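Local atomic coordinates of octenoyl-CoA reductase/carboxylase (Streptomyces sp., PDB entry 4A0S), a protein that catalyses the NADPH-dependent reductive carboxylation of 2-octenoyl-CoA, probably to supply an extender unit for cinnabaramide polyketide biosynthesis. Residues Val21-His29 with Asn169-Gly177; Ser72-Ser81 with His111-Gly119. All blocks are in the same frame, centred on the assembly; numbering follows the deposited sequence.

Contacts 1 and 2 are neighbours, their centres about 12 Å apart. They share two sheets: strand 24-31 of contact 1 pairs with strand 110-112 of contact 2, and strand 176-180 of contact 1 pairs with strand 64-73 of contact 2. They also touch directly. Asn169 OD1 probably accepts a hydrogen bond from Val112 N at 2.7 Å, and Gly171 N probably donates one to Val112 O at 2.8 Å. Contact 2 borders the site: Trp80 binds NADP, and the side chain of Asn77 is about 3 Å from the bound octanoyl-CoA. In contact 1 the side chain of Leu173 is about 12 Å from the bound NADP and about 12 Å from the bound octanoyl-CoA.

Contact 1: Val21-His29 with Asn169-Gly177; sequences VPDTYLALH and NFGGLAEYG
Tyr25 and Tyr176 meet edge to face. The edge of the Tyr176 ring is turned toward the face of Tyr25 in an offset pair, with centroids 6.0 Å apart and planes at 73°. Tyr176 CB makes a CH-pi contact over the centre of the Tyr25 ring, 4.2 Å from its centroid. Tyr25 CB in turn lies near the plane of the Tyr176 ring, 3.5 Å from Tyr176 CD1. The first torsion of Tyr25 sets CG between its backbone N and carbonyl carbon (chi1 64°), and from there the ring reaches across the other segment. Its CE2 edge meets Ala174 CB at 3.5 Å, near the ring plane. Its hydroxyl ends at the edge of the Phe170 ring. At the far end of Tyr176, Pro22 crosses at about a right angle and rests its CG near the phenol oxygen.

The backbones join at a single beta bridge, Ala27 with Ala174. It brings strand 24-31 against the loop that leads into strand 176-180 of the GroES-like domain, a fold shared with the alcohol dehydrogenases. Two hydrogen bonds flank it: Glu175 N to Leu26 O at 2.9 Å and Leu28 N to Leu173 O at 2.7 Å. Leu173 is the centre of an inverse gamma turn. The methyls of Ala27 and Ala174 touch at 3.6 Å, and Val112 of strand 110-112 packs on both. Beyond them Leu28 and Leu173 lie side by side and point the same way, with Leu28 CD2 3.8 Å from Leu173 CD1. On the partly exposed side, the CG of Glu175 packs against the CB of Leu26.

Contact 2: Ser72-Ser81 with His111-Gly119; sequences SSINYNTVWS and HVLGSDCSG. With NAP (NADP nicotinamide-adenine-dinucleotide phosphate), chain F.
Asp116 reaches to Ser73 and Asn75. From CB, the first torsion (chi1 45°) places CG between the backbone N and the carbonyl carbon, which brings the carboxylate to these two residues. OD1 takes two hydrogen bonds. Ser73 OG donates at 2.6 Å to the syn lone pair of Asp116 OD1. Asn75 ND2 donates to Asp116 OD1 at 3.1 Å from above the carboxylate plane, while Asp116 OD1 lies close to the plane of the Asn75 amide. The amide and carboxylate planes are 55° apart. OD2 is held by the backbone N of Leu201. Lys408 NZ is also hydrogen-bonded to Ser73 OG. The main-chain oxygen of Asp116 accepts from Ser72 OG at 2.6 Å.

Two waters bridge the segments. Water 1 joins Ser73 O, Asn75 ND2, Thr78 OG1 and Ser115 N. Water 2 joins Thr78 OG1, Gly114 N and Ser115 OG. Asn77 ND2 donates to Ser115 OG at 3.0 Å, but the main polar partner of that hydroxyl is Trp164 O. Leu113 packs both methyls on Ser81 CB, with CD1 at 3.7 Å, and its CD2 sits over the face of the His111 ring.

Helix 76-82 is thereby tied to the segment Leu113-Asp116. On this helix Trp80 NE1 donates to O2D of NADP at 2.8 Å, and the Tyr76 ring turns its edge to O2A of the cofactor. Asn77 and Trp80 also touch octanoyl-CoA. The Rossmann-type domain supplies other NADP ligands, such as Gly232 and Lys257. This is the GroES-like domain's share of the pocket, beside the nicotinamide ribose and diphosphate, in a medium-chain dehydrogenase/reductase fold.

Contact 1: Val21-His29 with Asn169-Gly177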
loop_
_atom_site.group_PDB
_atom_site.type_symbol
_atom_site.label_atom_id
_atom_site.label_comp_id
_atom_site.label_asym_id
_atom_site.label_seq_id
_atom_site.Cartn_x
_atom_site.Cartn_y
_atom_site.Cartn_z
ATOM N N VAL A 21 -7.339 -45.580 12.772
ATOM C CA VAL A 21 -6.962 -45.104 11.449
ATOM C C VAL A 21 -6.620 -46.318 10.604
ATOM O O VAL A 21 -5.858 -47.176 11.051
ATOM C CB VAL A 21 -5.741 -44.139 11.478
ATOM C CG1 VAL A 21 -5.587 -43.453 10.126
ATOM C CG2 VAL A 21 -5.880 -43.105 12.577
ATOM N N PRO A 22 -7.201 -46.406 9.394
ATOM C CA PRO A 22 -6.870 -47.476 8.460
ATOM C C PRO A 22 -5.418 -47.394 8.011
ATOM O O PRO A 22 -4.869 -46.301 7.894
ATOM C CB PRO A 22 -7.772 -47.195 7.256
ATOM C CG PRO A 22 -8.773 -46.229 7.706
ATOM C CD PRO A 22 -8.230 -45.496 8.863
ATOM N N ASP A 23 -4.821 -48.552 7.756
ATOM C CA ASP A 23 -3.448 -48.663 7.267
ATOM C C ASP A 23 -3.321 -48.103 5.869
ATOM O O ASP A 23 -2.236 -47.692 5.448
ATOM C CB ASP A 23 -3.047 -50.138 7.211
ATOM C CG ASP A 23 -2.788 -50.717 8.577
ATOM O OD1 ASP A 23 -2.701 -49.923 9.540
ATOM O OD2 ASP A 23 -2.663 -51.956 8.685
ATOM N N THR A 24 -4.417 -48.161 5.128
ATOM C CA THR A 24 -4.430 -47.695 3.747
ATOM C C THR A 24 -5.708 -46.928 3.503
ATOM O O THR A 24 -6.653 -46.994 4.283
ATOM C CB THR A 24 -4.364 -48.861 2.720
ATOM O OG1 THR A 24 -5.598 -49.577 2.730
ATOM C CG2 THR A 24 -3.213 -49.829 3.028
ATOM N N TYR A 25 -5.742 -46.187 2.410
ATOM C CA TYR A 25 -6.978 -45.559 2.024
ATOM C C TYR A 25 -7.076 -45.450 0.529
ATOM O O TYR A 25 -6.062 -45.490 -0.166
ATOM C CB TYR A 25 -7.146 -44.200 2.704
ATOM C CG TYR A 25 -6.129 -43.168 2.322
ATOM C CD1 TYR A 25 -4.949 -43.058 3.033
ATOM C CD2 TYR A 25 -6.355 -42.288 1.263
ATOM C CE1 TYR A 25 -4.013 -42.113 2.720
ATOM C CE2 TYR A 25 -5.404 -41.322 0.925
ATOM C CZ TYR A 25 -4.238 -41.249 1.660
ATOM O OH TYR A 25 -3.277 -40.316 1.372
ATOM N N LEU A 26 -8.307 -45.315 0.051
ATOM C CA LEU A 26 -8.590 -45.140 -1.375
ATOM C C LEU A 26 -8.178 -43.740 -1.826
ATOM O O LEU A 26 -8.529 -42.729 -1.204
ATOM C CB LEU A 26 -10.075 -45.380 -1.649
ATOM C CG LEU A 26 -10.572 -45.406 -3.098
ATOM C CD1 LEU A 26 -9.870 -46.511 -3.864
ATOM C CD2 LEU A 26 -12.077 -45.610 -3.132
ATOM N N ALA A 27 -7.422 -43.679 -2.905
ATOM C CA ALA A 27 -6.929 -42.392 -3.380
ATOM C C ALA A 27 -6.832 -42.346 -4.885
ATOM O O ALA A 27 -6.399 -43.309 -5.517
ATOM C CB ALA A 27 -5.567 -42.102 -2.777
ATOM N N LEU A 28 -7.227 -41.202 -5.437
ATOM C CA LEU A 28 -6.920 -40.862 -6.802
ATOM C C LEU A 28 -5.468 -40.463 -6.779
ATOM O O LEU A 28 -5.088 -39.547 -6.052
ATOM C CB LEU A 28 -7.772 -39.689 -7.283
ATOM C CG LEU A 28 -7.689 -39.437 -8.791
ATOM C CD1 LEU A 28 -8.414 -40.546 -9.594
ATOM C CD2 LEU A 28 -8.238 -38.064 -9.102
ATOM N N HIS A 29 -4.648 -41.168 -7.553
ATOM C CA HIS A 29 -3.225 -40.885 -7.527
ATOM C C HIS A 29 -2.557 -41.150 -8.845
ATOM O O HIS A 29 -3.130 -41.768 -9.757
ATOM C CB HIS A 29 -2.540 -41.711 -6.438
ATOM C CG HIS A 29 -2.592 -43.184 -6.683
ATOM N ND1 HIS A 29 -3.708 -43.943 -6.396
ATOM C CD2 HIS A 29 -1.670 -44.037 -7.188
ATOM C CE1 HIS A 29 -3.468 -45.203 -6.718
ATOM N NE2 HIS A 29 -2.238 -45.288 -7.196
ATOM N N ASN A 169 2.113 -34.538 -1.204
ATOM C CA ASN A 169 1.350 -35.734 -1.336
ATOM C C ASN A 169 0.136 -35.633 -0.428
ATOM O O ASN A 169 -0.073 -34.619 0.259
ATOM C CB ASN A 169 2.199 -36.942 -0.958
ATOM C CG ASN A 169 1.948 -38.120 -1.864
ATOM O OD1 ASN A 169 0.800 -38.404 -2.228
ATOM N ND2 ASN A 169 3.015 -38.821 -2.236
ATOM N N PHE A 170 -0.655 -36.694 -0.434
ATOM C CA PHE A 170 -1.754 -36.859 0.522
ATOM C C PHE A 170 -2.806 -35.792 0.299
ATOM O O PHE A 170 -3.369 -35.226 1.237
ATOM C CB PHE A 170 -1.237 -36.913 1.964
ATOM C CG PHE A 170 0.062 -37.666 2.093
ATOM C CD1 PHE A 170 0.153 -38.986 1.644
ATOM C CD2 PHE A 170 1.187 -37.055 2.630
ATOM C CE1 PHE A 170 1.369 -39.699 1.724
ATOM C CE2 PHE A 170 2.399 -37.739 2.734
ATOM C CZ PHE A 170 2.490 -39.081 2.274
ATOM N N GLY A 171 -3.051 -35.539 -0.984
ATOM C CA GLY A 171 -4.074 -34.621 -1.401
ATOM C C GLY A 171 -5.489 -35.094 -1.113
ATOM O O GLY A 171 -5.716 -36.186 -0.570
ATOM N N GLY A 172 -6.441 -34.255 -1.503
ATOM C CA GLY A 172 -7.827 -34.432 -1.116
ATOM C C GLY A 172 -8.686 -35.300 -2.016
ATOM O O GLY A 172 -9.837 -35.555 -1.683
ATOM N N LEU A 173 -8.156 -35.743 -3.153
ATOM C CA LEU A 173 -8.943 -36.642 -4.007
ATOM C C LEU A 173 -8.770 -38.086 -3.540
ATOM O O LEU A 173 -8.194 -38.938 -4.215
ATOM C CB LEU A 173 -8.606 -36.451 -5.473
ATOM C CG LEU A 173 -9.230 -35.177 -6.047
ATOM C CD1 LEU A 173 -8.503 -34.773 -7.296
ATOM C CD2 LEU A 173 -10.695 -35.385 -6.343
ATOM N N ALA A 174 -9.276 -38.336 -2.346
ATOM C CA ALA A 174 -9.043 -39.584 -1.648
ATOM C C ALA A 174 -10.015 -39.573 -0.505
ATOM O O ALA A 174 -10.672 -38.565 -0.267
ATOM C CB ALA A 174 -7.617 -39.621 -1.107
ATOM N N GLU A 175 -10.080 -40.672 0.224
ATOM C CA GLU A 175 -10.983 -40.762 1.349
ATOM C C GLU A 175 -10.390 -40.043 2.550
ATOM O O GLU A 175 -11.117 -39.621 3.432
ATOM C CB GLU A 175 -11.281 -42.216 1.666
ATOM C CG GLU A 175 -12.070 -42.906 0.547
ATOM C CD GLU A 175 -12.873 -44.095 1.046
ATOM O OE1 GLU A 175 -12.372 -44.844 1.896
ATOM O OE2 GLU A 175 -14.022 -44.275 0.595
ATOM N N TYR A 176 -9.075 -39.890 2.564
ATOM C CA TYR A 176 -8.422 -39.118 3.608
ATOM C C TYR A 176 -7.436 -38.207 2.979
ATOM O O TYR A 176 -6.899 -38.501 1.914
ATOM C CB TYR A 176 -7.683 -40.019 4.605
ATOM C CG TYR A 176 -8.611 -40.902 5.372
ATOM C CD1 TYR A 176 -8.946 -42.159 4.878
ATOM C CD2 TYR A 176 -9.161 -40.496 6.589
ATOM C CE1 TYR A 176 -9.795 -42.988 5.554
ATOM C CE2 TYR A 176 -10.042 -41.326 7.278
ATOM C CZ TYR A 176 -10.344 -42.580 6.738
ATOM O OH TYR A 176 -11.207 -43.454 7.354
ATOM N N GLY A 177 -7.166 -37.109 3.672
ATOM C CA GLY A 177 -6.187 -36.130 3.229
ATOM C C GLY A 177 -5.351 -35.825 4.453
ATOM O O GLY A 177 -5.849 -35.870 5.585
#

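Contact 2: Ser72-Ser81 with His111-Gly119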
loop_
_atom_site.group_PDB
_atom_site.type_symbol
_atom_site.label_atom_id
_atom_site.label_comp_id
_atom_site.label_asym_id
_atom_site.label_seq_id
_atom_site.Cartn_x
_atom_site.Cartn_y
_atom_site.Cartn_z
ATOM N N SER A 72 -14.077 -33.324 -2.700
ATOM C CA SER A 72 -12.945 -32.569 -3.162
ATOM C C SER A 72 -13.405 -31.967 -4.477
ATOM O O SER A 72 -14.616 -31.876 -4.733
ATOM C CB SER A 72 -11.754 -33.512 -3.333
ATOM O OG SER A 72 -10.576 -32.819 -3.677
ATOM N N SER A 73 -12.470 -31.516 -5.305
ATOM C CA SER A 73 -12.860 -30.988 -6.592
ATOM C C SER A 73 -11.739 -31.255 -7.563
ATOM O O SER A 73 -10.585 -31.496 -7.157
ATOM C CB SER A 73 -13.104 -29.480 -6.495
ATOM O OG SER A 73 -11.870 -28.788 -6.485
ATOM N N ILE A 74 -12.061 -31.204 -8.849
ATOM C CA ILE A 74 -11.000 -31.166 -9.840
ATOM C C ILE A 74 -10.541 -29.725 -9.952
ATOM O O ILE A 74 -11.364 -28.797 -10.072
ATOM C CB ILE A 74 -11.453 -31.687 -11.217
ATOM C CG1 ILE A 74 -12.081 -33.063 -11.064
ATOM C CG2 ILE A 74 -10.270 -31.720 -12.185
ATOM C CD1 ILE A 74 -11.123 -34.104 -10.514
ATOM N N ASN A 75 -9.230 -29.547 -9.853
ATOM C CA ASN A 75 -8.623 -28.288 -10.155
ATOM C C ASN A 75 -7.788 -28.467 -11.365
ATOM O O ASN A 75 -7.466 -29.594 -11.745
ATOM C CB ASN A 75 -7.791 -27.807 -8.979
ATOM C CG ASN A 75 -8.648 -27.188 -7.943
ATOM O OD1 ASN A 75 -9.135 -26.080 -8.134
ATOM N ND2 ASN A 75 -8.916 -27.921 -6.881
ATOM N N TYR A 76 -7.440 -27.364 -11.999
ATOM C CA TYR A 76 -6.663 -27.535 -13.173
ATOM C C TYR A 76 -5.337 -28.174 -12.821
ATOM O O TYR A 76 -4.820 -28.944 -13.603
ATOM C CB TYR A 76 -6.543 -26.264 -14.017
ATOM C CG TYR A 76 -6.567 -26.635 -15.473
ATOM C CD1 TYR A 76 -5.465 -27.251 -16.056
ATOM C CD2 TYR A 76 -7.699 -26.440 -16.253
ATOM C CE1 TYR A 76 -5.463 -27.640 -17.385
ATOM C CE2 TYR A 76 -7.710 -26.832 -17.607
ATOM C CZ TYR A 76 -6.578 -27.441 -18.158
ATOM O OH TYR A 76 -6.522 -27.817 -19.490
ATOM N N ASN A 77 -4.812 -27.895 -11.626
ATOM C CA ASN A 77 -3.531 -28.488 -11.259
ATOM C C ASN A 77 -3.605 -30.018 -11.177
ATOM O O ASN A 77 -2.604 -30.702 -11.402
ATOM C CB ASN A 77 -2.902 -27.861 -9.997
ATOM C CG ASN A 77 -3.690 -28.159 -8.712
ATOM O OD1 ASN A 77 -4.790 -28.692 -8.745
ATOM N ND2 ASN A 77 -3.110 -27.805 -7.567
ATOM N N THR A 78 -4.802 -30.528 -10.891
ATOM C CA THR A 78 -5.080 -31.959 -10.908
ATOM C C THR A 78 -4.861 -32.475 -12.312
ATOM O O THR A 78 -4.191 -33.488 -12.510
ATOM C CB THR A 78 -6.532 -32.260 -10.458
ATOM O OG1 THR A 78 -6.824 -31.507 -9.272
ATOM C CG2 THR A 78 -6.733 -33.778 -10.196
ATOM N N VAL A 79 -5.436 -31.769 -13.282
ATOM C CA VAL A 79 -5.201 -32.013 -14.700
ATOM C C VAL A 79 -3.720 -31.898 -15.072
ATOM O O VAL A 79 -3.191 -32.807 -15.707
ATOM C CB VAL A 79 -6.028 -31.053 -15.586
ATOM C CG1 VAL A 79 -5.737 -31.281 -17.067
ATOM C CG2 VAL A 79 -7.520 -31.184 -15.278
ATOM N N TRP A 80 -3.065 -30.793 -14.707
ATOM C CA TRP A 80 -1.638 -30.647 -14.987
ATOM C C TRP A 80 -0.876 -31.843 -14.419
ATOM O O TRP A 80 -0.041 -32.414 -15.110
ATOM C CB TRP A 80 -1.049 -29.369 -14.377
ATOM C CG TRP A 80 -1.581 -28.084 -14.907
ATOM C CD1 TRP A 80 -2.056 -27.036 -14.170
ATOM C CD2 TRP A 80 -1.712 -27.705 -16.276
ATOM N NE1 TRP A 80 -2.458 -26.018 -14.998
ATOM C CE2 TRP A 80 -2.270 -26.406 -16.295
ATOM C CE3 TRP A 80 -1.425 -28.339 -17.491
ATOM C CZ2 TRP A 80 -2.533 -25.716 -17.487
ATOM C CZ3 TRP A 80 -1.682 -27.663 -18.677
ATOM C CH2 TRP A 80 -2.229 -26.358 -18.666
ATOM N N SER A 81 -1.170 -32.203 -13.163
ATOM C CA SER A 81 -0.566 -33.369 -12.497
ATOM C C SER A 81 -0.682 -34.628 -13.318
ATOM O O SER A 81 0.304 -35.324 -13.548
ATOM C CB SER A 81 -1.272 -33.690 -11.179
ATOM O OG SER A 81 -1.079 -32.683 -10.238
ATOM N N HIS A 111 1.342 -40.540 -6.049
ATOM C CA HIS A 111 1.034 -39.197 -5.653
ATOM C C HIS A 111 -0.462 -39.027 -5.544
ATOM O O HIS A 111 -1.169 -39.089 -6.550
ATOM C CB HIS A 111 1.594 -38.195 -6.636
ATOM C CG HIS A 111 1.374 -36.781 -6.216
ATOM N ND1 HIS A 111 1.663 -35.712 -7.031
ATOM C CD2 HIS A 111 0.903 -36.260 -5.056
ATOM C CE1 HIS A 111 1.380 -34.593 -6.389
ATOM N NE2 HIS A 111 0.913 -34.899 -5.191
ATOM N N VAL A 112 -0.929 -38.810 -4.319
ATOM C CA VAL A 112 -2.338 -38.552 -4.079
ATOM C C VAL A 112 -2.654 -37.086 -4.329
ATOM O O VAL A 112 -2.219 -36.200 -3.600
ATOM C CB VAL A 112 -2.768 -38.979 -2.685
ATOM C CG1 VAL A 112 -4.291 -38.777 -2.520
ATOM C CG2 VAL A 112 -2.354 -40.453 -2.438
ATOM N N LEU A 113 -3.431 -36.867 -5.381
ATOM C CA LEU A 113 -3.772 -35.536 -5.886
ATOM C C LEU A 113 -4.944 -34.944 -5.142
ATOM O O LEU A 113 -5.526 -35.599 -4.295
ATOM C CB LEU A 113 -4.132 -35.637 -7.366
ATOM C CG LEU A 113 -3.110 -36.349 -8.250
ATOM C CD1 LEU A 113 -3.559 -36.190 -9.673
ATOM C CD2 LEU A 113 -1.675 -35.791 -8.070
ATOM N N GLY A 114 -5.308 -33.708 -5.489
ATOM C CA GLY A 114 -6.466 -33.081 -4.893
ATOM C C GLY A 114 -5.966 -31.965 -4.018
ATOM O O GLY A 114 -5.209 -32.189 -3.076
ATOM N N SER A 115 -6.396 -30.757 -4.338
ATOM C CA SER A 115 -5.810 -29.571 -3.743
ATOM C C SER A 115 -6.802 -28.758 -2.953
ATOM O O SER A 115 -6.442 -27.768 -2.326
ATOM C CB SER A 115 -5.173 -28.740 -4.838
ATOM O OG SER A 115 -4.186 -29.545 -5.441
ATOM N N ASP A 116 -8.047 -29.196 -2.948
ATOM C CA ASP A 116 -8.959 -28.724 -1.911
ATOM C C ASP A 116 -9.885 -29.844 -1.492
ATOM O O ASP A 116 -9.856 -30.942 -2.066
ATOM C CB ASP A 116 -9.678 -27.392 -2.273
ATOM C CG ASP A 116 -10.233 -27.348 -3.686
ATOM O OD1 ASP A 116 -10.509 -28.390 -4.314
ATOM O OD2 ASP A 116 -10.425 -26.225 -4.177
ATOM N N CYS A 117 -10.676 -29.596 -0.462
ATOM C CA CYS A 117 -11.604 -30.593 -0.023
ATOM C C CYS A 117 -12.405 -30.030 1.098
ATOM O O CYS A 117 -12.065 -28.979 1.649
ATOM C CB CYS A 117 -10.896 -31.878 0.416
ATOM S SG CYS A 117 -10.370 -31.931 2.097
ATOM N N SER A 118 -13.500 -30.718 1.400
ATOM C CA SER A 118 -14.200 -30.501 2.643
ATOM C C SER A 118 -14.241 -31.852 3.312
ATOM O O SER A 118 -14.142 -32.902 2.656
ATOM C CB SER A 118 -15.608 -29.989 2.399
ATOM O OG SER A 118 -16.330 -30.940 1.637
ATOM N N GLY A 119 -14.363 -31.842 4.622
ATOM C CA GLY A 119 -14.448 -33.091 5.300
ATOM C C GLY A 119 -14.439 -32.978 6.792
ATOM O O GLY A 119 -14.807 -31.967 7.368
HETATM P PA NAP F . -10.956 -24.128 -15.511
HETATM O O1A NAP F . -12.109 -24.355 -14.463
HETATM O O2A NAP F . -10.776 -25.190 -16.554
HETATM O O5B NAP F . -11.282 -22.797 -16.210
HETATM C C5B NAP F . -10.313 -22.292 -17.107
HETATM C C4B NAP F . -11.057 -21.408 -18.095
HETATM O O4B NAP F . -10.049 -20.871 -18.963
HETATM C C3B NAP F . -12.055 -22.188 -18.978
HETATM O O3B NAP F . -13.338 -21.724 -18.610
HETATM C C2B NAP F . -11.800 -21.672 -20.386
HETATM O O2B NAP F . -12.565 -20.503 -20.676
HETATM C C1B NAP F . -10.367 -21.274 -20.370
HETATM N N9A NAP F . -9.553 -22.475 -20.682
HETATM C C8A NAP F . -9.790 -23.764 -20.392
HETATM N N7A NAP F . -8.780 -24.532 -20.820
HETATM C C5A NAP F . -7.909 -23.706 -21.381
HETATM C C6A NAP F . -6.708 -23.918 -22.011
HETATM N N6A NAP F . -6.215 -25.153 -22.098
HETATM N N1A NAP F . -6.055 -22.868 -22.483
HETATM C C2A NAP F . -6.535 -21.633 -22.357
HETATM N N3A NAP F . -7.692 -21.387 -21.785
HETATM C C4A NAP F . -8.387 -22.415 -21.289
HETATM O O3 NAP F . -9.556 -23.913 -14.764
HETATM P PN NAP F . -9.352 -22.890 -13.541
HETATM O O1N NAP F . -9.572 -23.818 -12.295
HETATM O O2N NAP F . -10.164 -21.625 -13.649
HETATM O O5D NAP F . -7.784 -22.655 -13.729
HETATM C C5D NAP F . -7.423 -21.860 -14.855
HETATM C C4D NAP F . -5.926 -21.752 -14.796
HETATM O O4D NAP F . -5.608 -21.144 -13.496
HETATM C C3D NAP F . -5.220 -23.109 -14.794
HETATM O O3D NAP F . -4.055 -22.874 -15.612
HETATM C C2D NAP F . -4.844 -23.333 -13.345
HETATM O O2D NAP F . -3.665 -24.162 -13.221
HETATM C C1D NAP F . -4.476 -21.906 -12.989
HETATM N N1N NAP F . -4.741 -21.757 -11.578
HETATM C C2N NAP F . -3.742 -21.194 -10.813
HETATM C C3N NAP F . -4.017 -21.053 -9.483
HETATM C C7N NAP F . -2.937 -20.462 -8.662
HETATM O O7N NAP F . -1.900 -20.020 -9.165
HETATM N N7N NAP F . -3.197 -20.515 -7.383
HETATM C C4N NAP F . -5.233 -21.446 -8.916
HETATM C C5N NAP F . -6.250 -21.999 -9.675
HETATM C C6N NAP F . -5.999 -22.149 -11.030
HETATM P P2B NAP F . -12.682 -20.134 -22.238
HETATM O O1X NAP F . -13.949 -19.121 -22.082
HETATM O O2X NAP F . -11.378 -19.330 -22.737
HETATM O O3X NAP F . -12.954 -21.483 -22.857
HETATM O O HOH W 1 -8.125 -30.851 -6.754
HETATM O O HOH W 2 -4.856 -31.691 -7.337
#